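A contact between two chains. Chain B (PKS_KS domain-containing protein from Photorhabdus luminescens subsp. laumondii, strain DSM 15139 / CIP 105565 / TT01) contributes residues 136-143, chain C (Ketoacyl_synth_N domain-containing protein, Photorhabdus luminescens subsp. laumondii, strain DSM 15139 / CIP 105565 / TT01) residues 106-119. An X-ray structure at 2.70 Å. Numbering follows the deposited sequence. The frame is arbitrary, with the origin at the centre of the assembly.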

# COMPACT_ATOMS: atom_id res chain seq x y z
N GLY B 136 15.20 -5.08 7.95
CA GLY B 136 15.60 -4.45 9.22
C GLY B 136 14.71 -4.87 10.37
O GLY B 136 15.24 -5.06 11.49
N MET B 137 13.40 -5.00 10.12
CA MET B 137 12.38 -5.42 11.12
C MET B 137 12.60 -6.90 11.49
O MET B 137 12.52 -7.22 12.69
N GLU B 138 12.85 -7.75 10.49
CA GLU B 138 13.10 -9.21 10.65
C GLU B 138 14.39 -9.41 11.45
O GLU B 138 14.37 -10.21 12.41
N GLU B 139 15.47 -8.72 11.05
CA GLU B 139 16.82 -8.80 11.68
C GLU B 139 16.73 -8.37 13.15
O GLU B 139 17.38 -9.02 13.99
N CYS B 140 15.96 -7.31 13.43
CA CYS B 140 15.72 -6.76 14.79
C CYS B 140 15.03 -7.82 15.66
O CYS B 140 15.48 -8.01 16.81
N LEU B 141 13.98 -8.46 15.13
CA LEU B 141 13.13 -9.46 15.84
C LEU B 141 13.96 -10.68 16.26
O LEU B 141 13.77 -11.15 17.39
N LEU B 142 14.83 -11.17 15.37
CA LEU B 142 15.64 -12.40 15.59
C LEU B 142 16.82 -12.11 16.51
O LEU B 142 17.24 -13.04 17.25
N ARG B 143 17.35 -10.89 16.47
CA ARG B 143 18.47 -10.42 17.34
C ARG B 143 18.00 -10.38 18.80
O ARG B 143 18.73 -10.91 19.67
N GLY C 106 0.63 -5.93 10.42
CA GLY C 106 -0.01 -7.01 11.20
C GLY C 106 1.00 -8.07 11.63
O GLY C 106 1.03 -9.14 11.00
N TRP C 107 1.77 -7.79 12.69
CA TRP C 107 2.85 -8.66 13.21
C TRP C 107 2.28 -9.81 14.04
O TRP C 107 2.93 -10.88 14.09
N GLN C 108 1.12 -9.62 14.67
CA GLN C 108 0.47 -10.60 15.59
C GLN C 108 0.27 -11.94 14.87
O GLN C 108 0.42 -12.99 15.53
N HIS C 109 -0.05 -11.91 13.57
CA HIS C 109 -0.43 -13.10 12.76
C HIS C 109 0.80 -13.86 12.26
O HIS C 109 0.65 -15.06 11.95
N ILE C 110 1.97 -13.21 12.17
CA ILE C 110 3.17 -13.75 11.46
C ILE C 110 4.39 -13.89 12.38
O ILE C 110 5.34 -14.58 11.96
N GLU C 111 4.38 -13.28 13.57
CA GLU C 111 5.57 -13.21 14.48
C GLU C 111 6.19 -14.60 14.65
O GLU C 111 7.38 -14.75 14.33
N ASP C 112 5.41 -15.56 15.15
CA ASP C 112 5.86 -16.95 15.47
C ASP C 112 6.39 -17.62 14.20
O ASP C 112 7.34 -18.42 14.31
N GLU C 113 5.79 -17.31 13.04
CA GLU C 113 6.14 -17.90 11.72
C GLU C 113 7.50 -17.35 11.24
O GLU C 113 8.25 -18.13 10.62
N VAL C 114 7.80 -16.08 11.52
CA VAL C 114 9.09 -15.43 11.12
C VAL C 114 10.23 -16.04 11.96
O VAL C 114 11.32 -16.24 11.41
N LYS C 115 9.98 -16.31 13.25
CA LYS C 115 10.97 -16.90 14.19
C LYS C 115 11.21 -18.38 13.83
O LYS C 115 12.39 -18.80 13.85
N ALA C 116 10.14 -19.12 13.52
CA ALA C 116 10.16 -20.58 13.24
C ALA C 116 10.87 -20.87 11.91
O ALA C 116 11.39 -21.99 11.75
N LEU C 117 10.88 -19.90 10.99
CA LEU C 117 11.53 -20.00 9.65
C LEU C 117 13.04 -20.20 9.80
O LEU C 117 13.62 -20.93 8.98
N HIS C 118 13.65 -19.59 10.83
CA HIS C 118 15.12 -19.56 11.06
C HIS C 118 15.57 -20.75 11.92
O HIS C 118 16.80 -20.89 12.12
N ILE C 119 14.64 -21.58 12.40
CA ILE C 119 14.92 -22.81 13.19
C ILE C 119 14.54 -24.04 12.36
O ILE C 119 15.43 -24.87 12.09

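What lies at the middle of this contact? Leu B141 gives up the most surface, 93 Å², on a helix that crosses the chain C helix that begins at Glu C111 at 78°. Its CA-to-CB bond points toward chain C, and the t, p rotamer (171°, 61°) sets CD2 among several partners: Leu B141 CD2 lies 3.9 Å from Val C114 CG1 and 3.9 Å from Trp C107 CZ3. Val C114, chi1 t, points toward chain B. The same methyl also approaches the backbone, with Leu B141 CD2 4.3 Å from Glu C111 O.

How does Trp C107 fill the space beside this leucine? With chi1 at -87° (m) and chi2 at 104°, its indole reaches out from before the chain C helix and loses 70 Å² to chain B. Met B137, one helical turn before Leu B141, extends the apolar surface, its CB 3.7 Å from Trp C107 CZ2. The m, t, m side chain of Met B137 carries SD to the edge of the indole, with Met B137 SD 5.0 Å from the centroid of the Trp C107 five-membered ring.

What does Leu B142 find at the other end? Chain C covers 69 Å² of Leu B142. In the m, t rotamer Leu B142 sets CD1 over one face of the imidazole, with Leu B142 CD1 3.2 Å from the centroid of the His C118 ring, a close CH-pi contact only 10° off the normal. Its other methyl, Leu B142 CD2, meets the backbone at Lys C115 CA, 4.1 Å away.

Where is the polar link? Glu B138 starts out sideways, but its extended t, t chain brings the carboxylate to the imidazole edge, where His C118 NE2 donates a hydrogen bond to Glu B138 OE1 (3.0 Å, 161°). The ring, with chi1 m, is thus held at its edge by the carboxylate while Leu B142 covers a face.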

# COMPACT_ATOMS: atom_id res chain seq x y z
CB MET B 137 10.96 -5.23 10.59
CG MET B 137 10.55 -3.77 10.46
SD MET B 137 8.78 -3.55 10.13
CE MET B 137 8.74 -3.70 8.34
CB GLU B 138 13.19 -9.89 9.28
CG GLU B 138 13.41 -11.39 9.35
CD GLU B 138 13.98 -12.01 8.09
OE1 GLU B 138 13.63 -13.16 7.78
OE2 GLU B 138 14.79 -11.34 7.41
CB GLU B 139 17.81 -7.95 10.89
CG GLU B 139 19.25 -8.08 11.37
CD GLU B 139 19.62 -7.21 12.56
OE1 GLU B 139 19.03 -6.12 12.71
OE2 GLU B 139 20.50 -7.64 13.34
CB CYS B 140 14.87 -5.49 14.73
SG CYS B 140 14.35 -4.89 16.36
CB LEU B 141 11.97 -9.86 14.91
CG LEU B 141 11.11 -11.04 15.38
CD1 LEU B 141 10.43 -10.73 16.70
CD2 LEU B 141 10.07 -11.38 14.32
CB LEU B 142 16.10 -12.95 14.23
CG LEU B 142 15.00 -13.55 13.37
CD1 LEU B 142 15.46 -13.71 11.93
CD2 LEU B 142 14.54 -14.89 13.93
CB ARG B 143 18.95 -9.04 16.88
CG ARG B 143 20.16 -8.51 17.63
CD ARG B 143 20.10 -7.00 17.80
NE ARG B 143 19.89 -6.31 16.53
CZ ARG B 143 19.56 -5.03 16.40
NH1 ARG B 143 19.39 -4.51 15.20
NH2 ARG B 143 19.38 -4.27 17.47
CB TRP C 107 3.88 -7.84 14.01
CG TRP C 107 4.95 -7.25 13.15
CD1 TRP C 107 5.07 -5.95 12.75
CD2 TRP C 107 6.06 -7.96 12.56
NE1 TRP C 107 6.18 -5.80 11.96
CE2 TRP C 107 6.81 -7.01 11.83
CE3 TRP C 107 6.49 -9.29 12.59
CZ2 TRP C 107 7.96 -7.36 11.13
CZ3 TRP C 107 7.63 -9.63 11.90
CH2 TRP C 107 8.36 -8.68 11.18
CB GLN C 108 -0.86 -10.06 16.12
CG GLN C 108 -1.60 -11.02 17.04
CD GLN C 108 -0.78 -11.44 18.23
OE1 GLN C 108 -0.36 -10.61 19.04
NE2 GLN C 108 -0.55 -12.74 18.35
CB HIS C 109 -1.34 -12.68 11.59
CG HIS C 109 -2.22 -13.78 11.09
ND1 HIS C 109 -1.83 -14.65 10.08
CD2 HIS C 109 -3.46 -14.16 11.45
CE1 HIS C 109 -2.80 -15.51 9.85
NE2 HIS C 109 -3.81 -15.23 10.67
CB ILE C 110 3.50 -12.89 10.22
CG1 ILE C 110 4.12 -11.55 10.59
CG2 ILE C 110 2.26 -12.72 9.34
CD1 ILE C 110 4.87 -10.88 9.45
CB GLU C 111 5.20 -12.62 15.84
CG GLU C 111 5.68 -11.19 16.04
CD GLU C 111 5.77 -10.75 17.49
OE1 GLU C 111 5.20 -9.69 17.82
OE2 GLU C 111 6.41 -11.47 18.28
CB ASP C 112 4.73 -17.77 16.10
CG ASP C 112 4.30 -17.28 17.48
OD1 ASP C 112 4.87 -16.28 17.96
OD2 ASP C 112 3.38 -17.90 18.06
CB GLU C 113 5.02 -17.64 10.72
CG GLU C 113 3.79 -18.51 10.96
CD GLU C 113 2.66 -18.30 9.97
OE1 GLU C 113 2.32 -19.27 9.26
OE2 GLU C 113 2.11 -17.18 9.92
CB VAL C 114 9.05 -13.89 11.26
CG1 VAL C 114 10.38 -13.25 10.89
CG2 VAL C 114 7.93 -13.29 10.42
CB LYS C 115 10.49 -16.76 15.64
CG LYS C 115 10.38 -15.33 16.15
CD LYS C 115 10.45 -15.21 17.66
CE LYS C 115 9.29 -15.87 18.37
NZ LYS C 115 9.40 -15.72 19.84
CB ALA C 116 8.76 -21.12 13.24
CB LEU C 117 11.20 -18.73 8.85
CG LEU C 117 11.94 -18.54 7.52
CD1 LEU C 117 11.14 -19.12 6.36
CD2 LEU C 117 12.23 -17.07 7.27
CB HIS C 118 15.53 -18.22 11.68
CG HIS C 118 15.42 -17.09 10.71
ND1 HIS C 118 16.53 -16.53 10.10
CD2 HIS C 118 14.35 -16.44 10.21
CE1 HIS C 118 16.15 -15.57 9.28
NE2 HIS C 118 14.81 -15.50 9.33
CB ILE C 119 14.18 -22.78 14.54
CG1 ILE C 119 14.57 -21.55 15.37
CG2 ILE C 119 14.40 -24.07 15.32
CD1 ILE C 119 13.61 -21.24 16.50